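Local coordinates for possible TctC subunit of the Tripartite Tricarboxylate Transport(TTT) Family (PDB 6HKE), which binds malate in the periplasm as the substrate-binding protein of a tripartite tricarboxylate transporter and probably delivers it for uptake, at residues Ala62-Arg65 with Val66-Ala70; Pro122-Asp125 with Leu126-Ala130. The protein carries 2 engineered substitutions. All coordinates share one frame; numbering follows the deposited sequence.

From the N terminus, the chain first reaches contact 1, at the end of helix 61-67. This helix lies on the path from strand 49-53 to strand 75-80, and the contact marks where it gives way to the loop before the second strand. Contact 2 comes later and caps the start of helix 126-136, after strand 102-118. The two are in series and neither nest nor cross. Each lies within one unbroken piece of chain, so neither closes a long loop. The centres of contact 1 and contact 2 are about 42 Å apart, on opposite sides of the chain's centre. The nearest atoms of contact 1 and contact 2 are about 29 Å apart. Contact 1 ends one helix, and contact 2 begins another.

Contact 1 (Ala62-Arg65 with Val66-Ala70)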
loop_
_atom_site.group_PDB
_atom_site.type_symbol
_atom_site.label_atom_id
_atom_site.label_comp_id
_atom_site.label_asym_id
_atom_site.label_seq_id
_atom_site.Cartn_x
_atom_site.Cartn_y
_atom_site.Cartn_z
ATOM N N ALA A 62 -5.564 10.510 8.067
ATOM C CA ALA A 62 -4.200 10.621 8.627
ATOM C C ALA A 62 -3.431 11.688 7.849
ATOM O O ALA A 62 -2.855 12.579 8.496
ATOM C CB ALA A 62 -3.467 9.315 8.577
ATOM N N ALA A 63 -3.418 11.567 6.518
ATOM C CA ALA A 63 -2.671 12.445 5.595
ATOM C C ALA A 63 -3.241 13.864 5.697
ATOM O O ALA A 63 -2.463 14.832 5.622
ATOM C CB ALA A 63 -2.724 11.905 4.186
ATOM N N THR A 64 -4.552 13.996 5.866
ATOM C CA THR A 64 -5.202 15.320 6.038
ATOM C C THR A 64 -4.692 15.968 7.334
ATOM O O THR A 64 -4.306 17.151 7.278
ATOM C CB THR A 64 -6.727 15.200 5.996
ATOM O OG1 THR A 64 -7.041 14.560 4.760
ATOM C CG2 THR A 64 -7.415 16.541 6.101
ATOM N N ARG A 65 -4.679 15.246 8.457
ATOM C CA ARG A 65 -4.208 15.803 9.757
ATOM C C ARG A 65 -2.716 16.133 9.640
ATOM O O ARG A 65 -2.319 17.196 10.123
ATOM C CB ARG A 65 -4.507 14.874 10.943
ATOM C CG ARG A 65 -5.942 14.998 11.448
ATOM C CD ARG A 65 -6.142 14.545 12.894
ATOM N NE ARG A 65 -7.563 14.390 13.205
ATOM C CZ ARG A 65 -8.091 13.457 14.000
ATOM N NH1 ARG A 65 -9.403 13.414 14.185
ATOM N NH2 ARG A 65 -7.325 12.551 14.587
ATOM N N VAL A 66 -1.917 15.297 8.978
ATOM C CA VAL A 66 -0.448 15.557 8.893
ATOM C C VAL A 66 -0.165 16.679 7.878
ATOM O O VAL A 66 0.794 17.419 8.081
ATOM C CB VAL A 66 0.350 14.270 8.637
ATOM C CG1 VAL A 66 1.815 14.567 8.350
ATOM C CG2 VAL A 66 0.235 13.341 9.836
ATOM N N ALA A 67 -1.003 16.877 6.868
ATOM C CA ALA A 67 -0.919 18.059 5.982
ATOM C C ALA A 67 -0.935 19.332 6.841
ATOM O O ALA A 67 -0.268 20.302 6.461
ATOM C CB ALA A 67 -2.050 18.038 4.987
ATOM N N HIS A 68 -1.619 19.281 7.990
ATOM C CA HIS A 68 -1.913 20.417 8.903
ATOM C C HIS A 68 -0.990 20.414 10.130
ATOM O O HIS A 68 -1.125 21.352 10.942
ATOM C CB HIS A 68 -3.400 20.384 9.309
ATOM C CG HIS A 68 -4.305 20.719 8.170
ATOM N ND1 HIS A 68 -5.214 19.821 7.653
ATOM C CD2 HIS A 68 -4.392 21.822 7.396
ATOM C CE1 HIS A 68 -5.846 20.370 6.633
ATOM N NE2 HIS A 68 -5.368 21.595 6.463
ATOM N N ALA A 69 -0.111 19.411 10.278
ATOM C CA ALA A 69 0.828 19.293 11.422
ATOM C C ALA A 69 1.901 20.384 11.293
ATOM O O ALA A 69 2.057 20.935 10.177
ATOM C CB ALA A 69 1.459 17.916 11.492
ATOM N N ALA A 70 2.594 20.675 12.400
ATOM C CA ALA A 70 3.790 21.543 12.467
ATOM C C ALA A 70 4.866 20.993 11.531
ATOM O O ALA A 70 5.203 19.818 11.614
ATOM C CB ALA A 70 4.269 21.608 13.897
#
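Val66 N donates to Ala62 O at 2.9 Å. Ala67 N donates to Ala63 O at 2.8 Å. The spacing then shortens, because His68 N binds Arg65 O, three residues back, at 3.1 Å.

A side chain takes up the carbonyl between them. His68 ND1 lies 2.8 Å from Thr64 O, but the bond is bent, at 123°, and weak. CG of His68 is anti to its own carbonyl carbon (chi1 -70°), which sets the ring out beside Thr64, with ND1 turned to the Thr64 carbonyl oxygen. Thr64 and His68 lie side by side and point the same way, with Thr64 CG2 4.2 Å from His68 CE1. Thr64 OG1 has its own bond, to Thr60 O one turn earlier.

This is the C-terminal end of helix 61-67, in the beta-alpha-beta crossover between strands 49-53 and 75-80, which both run parallel to strand 18-22.

Aliphatic carbons also graze backbone carbonyl oxygens. Ala67 CB is 3.3 Å from Thr64 O, and Val66 CG2 is 3.5 Å from Ala62 O. The apolar packing is with the sheet. Val66 and Ala62 both rest on Val21 and Ile77, and Ala63 and Ala67 touch Phe102. The side chain of Ala62 is about 9 Å from that of Thr30, which binds malate.

Contact 2 (Pro122-Asp125 with Leu126-Ala130); sequences PPKD and LSEFA
Phe129 N donates to Asp125 O at 2.9 Å, and this bond opens the first turn of helix 126-136. Asp125 is the N-cap. Asp125 OD1 accepts from Glu128 N at 3.2 Å, in a nearly straight bond (166°) that meets OD1 close to its C-O axis. CG of Asp125 stands between the backbone N and the carbonyl carbon (chi1 61°), and this brings OD1 over the start of the helix.

Glu128 reaches back in return. Glu128 OE1 accepts from Lys124 N at 2.6 Å, on the anti side and 29° out of the carboxylate plane. A classical capping box would use the N-H of the cap residue itself; here the bond falls one residue earlier. Lys124 bends back across the same carboxylate, and Lys124 NZ makes a long salt bridge to Glu128 OE2 at 3.8 Å. The two carboxylates lie close, Asp125 OD2 to Glu128 OE2 4.6 Å, and the lysine probably eases this repulsion only in part. An alanine in place of Glu128 would probably leave Lys124 N and NZ without these partners and the loop less firmly tied to the helix.

Pro123 packs against the backbone of Phe129, with Pro123 CB 3.4 Å from Phe129 CA. The Phe129 ring meets Tyr188 edge-to-face and touches Leu162 of helix 150-162. Pro123 rests on Tyr208 and Leu126 on Val209, both of strand 205-210.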
loop_
_atom_site.group_PDB
_atom_site.type_symbol
_atom_site.label_atom_id
_atom_site.label_comp_id
_atom_site.label_asym_id
_atom_site.label_seq_id
_atom_site.Cartn_x
_atom_site.Cartn_y
_atom_site.Cartn_z
ATOM N N PRO A 122 -15.207 -20.711 -5.655
ATOM C CA PRO A 122 -15.276 -21.744 -6.699
ATOM C C PRO A 122 -14.463 -21.567 -7.981
ATOM O O PRO A 122 -13.995 -22.557 -8.524
ATOM C CB PRO A 122 -16.777 -21.808 -7.004
ATOM C CG PRO A 122 -17.413 -21.413 -5.687
ATOM C CD PRO A 122 -16.541 -20.269 -5.211
ATOM N N PRO A 123 -14.224 -20.360 -8.539
ATOM C CA PRO A 123 -13.383 -20.271 -9.732
ATOM C C PRO A 123 -11.973 -20.805 -9.412
ATOM O O PRO A 123 -11.490 -20.599 -8.315
ATOM C CB PRO A 123 -13.376 -18.773 -10.064
ATOM C CG PRO A 123 -14.592 -18.224 -9.348
ATOM C CD PRO A 123 -14.695 -19.048 -8.085
ATOM N N LYS A 124 -11.352 -21.512 -10.351
ATOM C CA LYS A 124 -10.020 -22.137 -10.135
ATOM C C LYS A 124 -8.944 -21.311 -10.845
ATOM O O LYS A 124 -7.773 -21.427 -10.446
ATOM C CB LYS A 124 -10.069 -23.604 -10.566
ATOM C CG LYS A 124 -10.975 -24.463 -9.692
ATOM C CD LYS A 124 -10.797 -25.957 -9.881
ATOM C CE LYS A 124 -12.110 -26.697 -10.044
ATOM N NZ LYS A 124 -12.779 -26.362 -11.327
ATOM N N ASP A 125 -9.330 -20.475 -11.816
ATOM C CA ASP A 125 -8.403 -19.559 -12.525
ATOM C C ASP A 125 -9.153 -18.278 -12.905
ATOM O O ASP A 125 -10.349 -18.164 -12.551
ATOM C CB ASP A 125 -7.762 -20.266 -13.720
ATOM C CG ASP A 125 -8.768 -20.729 -14.751
ATOM O OD1 ASP A 125 -9.649 -19.926 -15.120
ATOM O OD2 ASP A 125 -8.669 -21.889 -15.170
ATOM N N LEU A 126 -8.476 -17.357 -13.597
ATOM C CA LEU A 126 -8.968 -15.977 -13.839
ATOM C C LEU A 126 -10.098 -15.985 -14.878
ATOM O O LEU A 126 -11.027 -15.144 -14.753
ATOM C CB LEU A 126 -7.805 -15.097 -14.288
ATOM C CG LEU A 126 -8.127 -13.603 -14.294
ATOM C CD1 LEU A 126 -8.185 -13.059 -12.869
ATOM C CD2 LEU A 126 -7.122 -12.829 -15.124
ATOM N N SER A 127 -10.005 -16.878 -15.875
ATOM C CA SER A 127 -11.098 -17.229 -16.819
ATOM C C SER A 127 -12.405 -17.455 -16.049
ATOM O O SER A 127 -13.337 -16.664 -16.215
ATOM C CB SER A 127 -10.738 -18.452 -17.632
ATOM O OG SER A 127 -9.769 -18.127 -18.611
ATOM N N GLU A 128 -12.464 -18.517 -15.253
ATOM C CA GLU A 128 -13.646 -18.890 -14.427
ATOM C C GLU A 128 -14.004 -17.734 -13.487
ATOM O O GLU A 128 -15.201 -17.527 -13.226
ATOM C CB GLU A 128 -13.363 -20.137 -13.585
ATOM C CG GLU A 128 -13.202 -21.417 -14.391
ATOM C CD GLU A 128 -12.875 -22.638 -13.539
ATOM O OE1 GLU A 128 -12.738 -22.479 -12.302
ATOM O OE2 GLU A 128 -12.745 -23.750 -14.114
ATOM N N PHE A 129 -12.997 -17.031 -12.970
ATOM C CA PHE A 129 -13.182 -15.957 -11.966
ATOM C C PHE A 129 -14.050 -14.836 -12.553
ATOM O O PHE A 129 -14.978 -14.396 -11.860
ATOM C CB PHE A 129 -11.834 -15.448 -11.466
ATOM C CG PHE A 129 -11.961 -14.297 -10.510
ATOM C CD1 PHE A 129 -12.223 -13.020 -10.976
ATOM C CD2 PHE A 129 -11.862 -14.499 -9.142
ATOM C CE1 PHE A 129 -12.358 -11.966 -10.092
ATOM C CE2 PHE A 129 -11.989 -13.437 -8.262
ATOM C CZ PHE A 129 -12.243 -12.176 -8.738
ATOM N N ALA A 130 -13.744 -14.391 -13.773
ATOM C CA ALA A 130 -14.484 -13.337 -14.507
ATOM C C ALA A 130 -15.941 -13.778 -14.734
ATOM O O ALA A 130 -16.848 -12.955 -14.510
ATOM C CB ALA A 130 -13.786 -13.026 -15.808
#